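Local coordinates for protein Lpg2148(MvcA) (PDB 6K11) that probably acts as a deamidase-type deubiquitinase, a Legionella effector that regulates the host ubiquitin-conjugating enzyme UBE2N by removing ubiquitin from it, at residues P27-V30 against L31-Q35; S298-Y301 against A302-S306. All coordinates share one frame; numbering follows the deposited sequence.

Contact 1. Residues P27-V30 against L31-Q35; sequences PAEV and LGQMQ
Leu-31 N donates to Pro-27 O at 3.0 Å, and three further backbone bonds of the same i to i+4 spacing follow: Gly-32 to Ala-28, Gln-33 to Glu-29 and Met-34 to Val-30. The first is the straightest, with 170° at the hydrogen; the last, Met-34 N to Val-30 O at 2.9 Å, has bent to 155°.

Unbroken spacing of this kind identifies the opening turns of an alpha-helix, 28-39. Pro-27 occupies the N-cap position, right before the helix, and its carbonyl already accepts the first of these bonds. A proline has no amide hydrogen to offer, which costs nothing at the start of a helix.

Side-chain contact is mostly with backbone oxygens of the preceding turn. Gln-33 turns CG back beside its own backbone N (chi1 -69°), and this methylene comes to 3.3 Å from Glu-29 O, the atom that also accepts the Gln-33 amide. Met-34 repeats the pattern, with its CG 3.3 Å from Val-30 O; a bend at chi2 then places SD and one at chi3 turns CE, and the end of the chain leads away from the earlier turn. Side chain to side chain, the approach is looser: Glu-29 CG and Gln-33 CG lie 4.5 Å apart, one turn from each other on the same flank.

Helix 358-381 meets Ala-28 and Leu-31 through Tyr-365 and Gln-33 through His-376. Leu-31 also meets Met-64 of helix 49-64, where Gln-35 packs on Val-60 and Met-64. Glu-29, Val-30 and Met-34 are exposed in the protein.

Contact 2. Residues S298-Y301 against A302-S306; sequences SDIY and AEFFS
Tyr-301 and Phe-305, one helical turn apart, form a T-shaped (edge-to-face) pair: the ring centroids are 5.0 Å apart and the planes stand at 85°. Phe-305 supplies the edge. Its CD2 sits over the centre of the tyrosine ring, 3.7 Å above the plane; Phe-305 CD2 lies 3.8 Å from Tyr-301 CG and 4.1 Å from Tyr-301 CZ, on the far side of the ring. Different first torsions bring the rings together: Tyr-301 swings CG away from its backbone N (chi1 -161°), toward the later turn, whereas Phe-305 folds CG beside its own N (chi1 -50°), back toward the earlier one. The same fold lays Phe-305 CD2 3.4 Å from Tyr-301 O, which accepts the Phe-305 amide in a bent bond.

On another flank, Ile-300 CG2 lies over one face of the Phe-304 ring, 4.4 Å from its CD2. Phe-304 CB in turn sits over one face of the Phe-305 ring, 3.5 Å above its plane and offset toward its rim.

These are the last turns of helix 294-305, and Ser-306 leaves helical geometry. The tyrosine hydroxyl reaches the antiparallel sheet, hydrogen-bonding Ser-231 on strand 228-238 as well as Tyr-255 beyond strand 250-252. Helix 278-288 packs alongside: Tyr-281 stacks on Phe-304 and touches Phe-305, which also meets Leu-288, while Val-287 meets Ile-300 and Lys-284 forms a salt bridge with Glu-303.

Contact 1 comes first along the chain, at the start of helix 28-39; contact 2 lies far downstream, in the closing turns of helix 294-305. Their centres are 35 Å apart on opposite sides of the chain's centre, and their nearest atoms remain about 23 Å from each other. They share no helix or sheet. Residues 27-35 belong to a helical region that joins an early part of the chain to its C-terminal helix 358-381, whereas residues 298-306 pack between helix 278-288 and the five-stranded antiparallel sheet. That separation and these different neighbours place them in distinct packing regions rather than a common site. Contact 1 is partly buried, contact 2 buried.

Contact 1. Residues P27-V30 against L31-Q35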
ATOM      1  N   PRO A  27      -5.948  16.579  15.585  1.00 31.41           N
ATOM      2  CA  PRO A  27      -5.939  18.044  15.675  1.00 30.68           C
ATOM      3  C   PRO A  27      -4.819  18.609  14.815  1.00 30.44           C
ATOM      4  O   PRO A  27      -3.759  17.997  14.678  1.00 28.77           O
ATOM      5  CB  PRO A  27      -5.725  18.318  17.175  1.00 30.60           C
ATOM      6  CG  PRO A  27      -6.202  17.020  17.867  1.00 33.90           C
ATOM      7  CD  PRO A  27      -5.776  15.935  16.903  1.00 36.63           C
ATOM      8  N   ALA A  28      -5.092  19.756  14.188  1.00 30.24           N
ATOM      9  CA  ALA A  28      -4.138  20.327  13.236  1.00 30.75           C
ATOM     10  C   ALA A  28      -2.795  20.608  13.897  1.00 33.63           C
ATOM     11  O   ALA A  28      -1.736  20.404  13.281  1.00 29.98           O
ATOM     12  CB  ALA A  28      -4.701  21.609  12.626  1.00 31.84           C
ATOM     13  N   GLU A  29      -2.810  21.102  15.138  1.00 31.32           N
ATOM     14  CA  GLU A  29      -1.535  21.388  15.791  1.00 31.60           C
ATOM     15  C   GLU A  29      -0.725  20.117  15.987  1.00 32.37           C
ATOM     16  O   GLU A  29       0.505  20.130  15.852  1.00 32.62           O
ATOM     17  CB  GLU A  29      -1.746  22.111  17.124  1.00 38.80           C
ATOM     18  CG  GLU A  29      -0.431  22.652  17.722  1.00 41.10           C
ATOM     19  CD  GLU A  29      -0.620  23.406  19.050  1.00 49.15           C
ATOM     20  OE1 GLU A  29      -0.846  22.755  20.081  1.00 40.27           O
ATOM     21  OE2 GLU A  29      -0.544  24.655  19.057  1.00 55.13           O
ATOM     22  N   VAL A  30      -1.395  19.004  16.293  1.00 30.15           N
ATOM     23  CA  VAL A  30      -0.702  17.731  16.490  1.00 31.12           C
ATOM     24  C   VAL A  30      -0.095  17.250  15.173  1.00 32.09           C
ATOM     25  O   VAL A  30       1.068  16.818  15.117  1.00 31.01           O
ATOM     26  CB  VAL A  30      -1.678  16.692  17.082  1.00 32.05           C
ATOM     27  CG1 VAL A  30      -1.034  15.313  17.178  1.00 34.00           C
ATOM     28  CG2 VAL A  30      -2.173  17.157  18.455  1.00 31.45           C
ATOM     29  N   LEU A  31      -0.883  17.311  14.098  1.00 32.04           N
ATOM     30  CA  LEU A  31      -0.382  16.950  12.771  1.00 33.95           C
ATOM     31  C   LEU A  31       0.822  17.804  12.388  1.00 31.93           C
ATOM     32  O   LEU A  31       1.841  17.289  11.897  1.00 32.92           O
ATOM     33  CB  LEU A  31      -1.500  17.109  11.740  1.00 30.57           C
ATOM     34  CG  LEU A  31      -1.040  16.902  10.294  1.00 32.60           C
ATOM     35  CD1 LEU A  31      -0.593  15.459  10.133  1.00 36.68           C
ATOM     36  CD2 LEU A  31      -2.153  17.228   9.287  1.00 32.58           C
ATOM     37  N   GLY A  32       0.713  19.120  12.591  1.00 32.41           N
ATOM     38  CA  GLY A  32       1.810  20.010  12.245  1.00 32.73           C
ATOM     39  C   GLY A  32       3.071  19.726  13.040  1.00 33.90           C
ATOM     40  O   GLY A  32       4.174  19.719  12.487  1.00 30.53           O
ATOM     41  N   GLN A  33       2.933  19.496  14.351  1.00 31.80           N
ATOM     42  CA  GLN A  33       4.111  19.138  15.142  1.00 32.23           C
ATOM     43  C   GLN A  33       4.714  17.815  14.679  1.00 33.42           C
ATOM     44  O   GLN A  33       5.942  17.665  14.635  1.00 32.98           O
ATOM     45  CB  GLN A  33       3.751  19.077  16.637  1.00 31.98           C
ATOM     46  CG  GLN A  33       3.444  20.453  17.212  1.00 32.07           C
ATOM     47  CD  GLN A  33       3.665  20.526  18.731  1.00 40.79           C
ATOM     48  OE1 GLN A  33       3.771  19.506  19.408  1.00 34.30           O
ATOM     49  NE2 GLN A  33       3.734  21.741  19.259  1.00 40.44           N
ATOM     50  N   MET A  34       3.878  16.832  14.336  1.00 32.12           N
ATOM     51  CA  MET A  34       4.460  15.554  13.926  1.00 33.22           C
ATOM     52  C   MET A  34       5.134  15.663  12.556  1.00 36.99           C
ATOM     53  O   MET A  34       6.140  14.981  12.310  1.00 36.38           O
ATOM     54  CB  MET A  34       3.398  14.448  13.938  1.00 39.85           C
ATOM     55  CG  MET A  34       2.891  14.041  15.359  1.00 38.75           C
ATOM     56  SD  MET A  34       4.182  13.799  16.652  1.00 40.05           S
ATOM     57  CE  MET A  34       5.006  12.319  16.086  1.00 40.82           C
ATOM     58  N   GLN A  35       4.618  16.531  11.670  1.00 33.42           N
ATOM     59  CA  GLN A  35       5.294  16.811  10.399  1.00 35.64           C
ATOM     60  C   GLN A  35       6.669  17.436  10.636  1.00 37.29           C
ATOM     61  O   GLN A  35       7.661  17.035  10.019  1.00 36.52           O
ATOM     62  CB  GLN A  35       4.430  17.733   9.526  1.00 32.96           C
ATOM     63  CG  GLN A  35       3.177  17.049   8.936  1.00 35.14           C
ATOM     64  CD  GLN A  35       2.140  18.019   8.351  1.00 38.04           C
ATOM     65  OE1 GLN A  35       2.041  19.191   8.750  1.00 35.29           O
ATOM     66  NE2 GLN A  35       1.364  17.525   7.384  1.00 37.56           N
TER

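Contact 2. Residues S298-Y301 against A302-S306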
ATOM      1  N   SER A 298      -3.204  -5.951 -16.333  1.00 35.20           N
ATOM      2  CA  SER A 298      -3.194  -4.492 -16.353  1.00 38.22           C
ATOM      3  C   SER A 298      -4.602  -3.924 -16.500  1.00 38.84           C
ATOM      4  O   SER A 298      -4.968  -2.967 -15.805  1.00 35.45           O
ATOM      5  CB  SER A 298      -2.292  -4.007 -17.491  1.00 37.84           C
ATOM      6  OG  SER A 298      -0.952  -4.445 -17.293  1.00 39.11           O
ATOM      7  N   ASP A 299      -5.401  -4.508 -17.404  1.00 37.21           N
ATOM      8  CA  ASP A 299      -6.756  -4.031 -17.670  1.00 35.02           C
ATOM      9  C   ASP A 299      -7.644  -4.129 -16.433  1.00 37.06           C
ATOM     10  O   ASP A 299      -8.433  -3.214 -16.157  1.00 34.83           O
ATOM     11  CB  ASP A 299      -7.381  -4.836 -18.811  1.00 40.73           C
ATOM     12  CG  ASP A 299      -6.885  -4.406 -20.194  1.00 43.77           C
ATOM     13  OD1 ASP A 299      -6.173  -3.376 -20.313  1.00 41.53           O
ATOM     14  OD2 ASP A 299      -7.220  -5.122 -21.163  1.00 42.02           O
ATOM     15  N   ILE A 300      -7.564  -5.246 -15.696  1.00 33.42           N
ATOM     16  CA  ILE A 300      -8.418  -5.411 -14.523  1.00 34.74           C
ATOM     17  C   ILE A 300      -7.965  -4.486 -13.400  1.00 34.64           C
ATOM     18  O   ILE A 300      -8.792  -3.860 -12.709  1.00 31.50           O
ATOM     19  CB  ILE A 300      -8.418  -6.876 -14.062  1.00 37.44           C
ATOM     20  CG1 ILE A 300      -9.007  -7.779 -15.149  1.00 40.51           C
ATOM     21  CG2 ILE A 300      -9.214  -7.019 -12.748  1.00 36.58           C
ATOM     22  CD1 ILE A 300      -9.137  -9.215 -14.689  1.00 43.87           C
ATOM     23  N   TYR A 301      -6.652  -4.422 -13.177  1.00 32.70           N
ATOM     24  CA  TYR A 301      -6.080  -3.523 -12.181  1.00 35.30           C
ATOM     25  C   TYR A 301      -6.505  -2.077 -12.438  1.00 33.03           C
ATOM     26  O   TYR A 301      -6.972  -1.384 -11.529  1.00 30.06           O
ATOM     27  CB  TYR A 301      -4.561  -3.665 -12.203  1.00 33.70           C
ATOM     28  CG  TYR A 301      -3.839  -3.155 -10.960  1.00 35.88           C
ATOM     29  CD1 TYR A 301      -3.538  -1.805 -10.812  1.00 31.66           C
ATOM     30  CD2 TYR A 301      -3.424  -4.036  -9.956  1.00 34.13           C
ATOM     31  CE1 TYR A 301      -2.863  -1.337  -9.678  1.00 31.42           C
ATOM     32  CE2 TYR A 301      -2.741  -3.574  -8.830  1.00 37.75           C
ATOM     33  CZ  TYR A 301      -2.462  -2.229  -8.704  1.00 35.20           C
ATOM     34  OH  TYR A 301      -1.794  -1.773  -7.587  1.00 34.60           O
ATOM     35  N   ALA A 302      -6.393  -1.624 -13.688  1.00 28.72           N
ATOM     36  CA  ALA A 302      -6.786  -0.259 -14.028  1.00 29.37           C
ATOM     37  C   ALA A 302      -8.293  -0.060 -13.876  1.00 35.17           C
ATOM     38  O   ALA A 302      -8.741   0.957 -13.326  1.00 33.22           O
ATOM     39  CB  ALA A 302      -6.331   0.072 -15.451  1.00 31.40           C
ATOM     40  N   GLU A 303      -9.094  -1.019 -14.359  1.00 34.14           N
ATOM     41  CA  GLU A 303     -10.550  -0.908 -14.235  1.00 36.25           C
ATOM     42  C   GLU A 303     -10.975  -0.739 -12.778  1.00 34.85           C
ATOM     43  O   GLU A 303     -11.835   0.098 -12.464  1.00 30.26           O
ATOM     44  CB  GLU A 303     -11.234  -2.137 -14.842  1.00 37.12           C
ATOM     45  CG  GLU A 303     -12.778  -2.128 -14.755  1.00 42.13           C
ATOM     46  CD  GLU A 303     -13.433  -3.422 -15.291  1.00 52.38           C
ATOM     47  OE1 GLU A 303     -12.702  -4.379 -15.659  1.00 53.88           O
ATOM     48  OE2 GLU A 303     -14.679  -3.483 -15.351  1.00 49.17           O
ATOM     49  N   PHE A 304     -10.396  -1.529 -11.872  1.00 30.39           N
ATOM     50  CA  PHE A 304     -10.865  -1.483 -10.492  1.00 30.77           C
ATOM     51  C   PHE A 304     -10.223  -0.359  -9.679  1.00 32.81           C
ATOM     52  O   PHE A 304     -10.873   0.181  -8.779  1.00 29.29           O
ATOM     53  CB  PHE A 304     -10.612  -2.828  -9.802  1.00 30.98           C
ATOM     54  CG  PHE A 304     -11.630  -3.898 -10.156  1.00 32.77           C
ATOM     55  CD1 PHE A 304     -12.611  -3.654 -11.110  1.00 34.52           C
ATOM     56  CD2 PHE A 304     -11.575  -5.153  -9.552  1.00 33.98           C
ATOM     57  CE1 PHE A 304     -13.563  -4.641 -11.438  1.00 38.29           C
ATOM     58  CE2 PHE A 304     -12.513  -6.143  -9.865  1.00 37.58           C
ATOM     59  CZ  PHE A 304     -13.510  -5.886 -10.804  1.00 34.56           C
ATOM     60  N   PHE A 305      -8.963   0.002  -9.950  1.00 30.03           N
ATOM     61  CA  PHE A 305      -8.193   0.799  -8.995  1.00 30.69           C
ATOM     62  C   PHE A 305      -7.693   2.142  -9.532  1.00 29.20           C
ATOM     63  O   PHE A 305      -7.088   2.905  -8.767  1.00 29.06           O
ATOM     64  CB  PHE A 305      -6.979  -0.009  -8.479  1.00 29.89           C
ATOM     65  CG  PHE A 305      -7.320  -1.409  -7.991  1.00 31.59           C
ATOM     66  CD1 PHE A 305      -8.427  -1.633  -7.181  1.00 29.07           C
ATOM     67  CD2 PHE A 305      -6.525  -2.493  -8.345  1.00 33.47           C
ATOM     68  CE1 PHE A 305      -8.759  -2.915  -6.752  1.00 30.54           C
ATOM     69  CE2 PHE A 305      -6.833  -3.782  -7.891  1.00 34.00           C
ATOM     70  CZ  PHE A 305      -7.955  -3.985  -7.093  1.00 32.15           C
ATOM     71  N   SER A 306      -7.914   2.468 -10.801  1.00 29.07           N
ATOM     72  CA  SER A 306      -7.454   3.767 -11.280  1.00 30.25           C
ATOM     73  C   SER A 306      -8.348   4.880 -10.736  1.00 27.22           C
ATOM     74  O   SER A 306      -9.486   4.658 -10.336  1.00 27.47           O
ATOM     75  CB  SER A 306      -7.461   3.830 -12.821  1.00 29.30           C
ATOM     76  OG  SER A 306      -8.777   4.081 -13.289  1.00 32.07           O
TER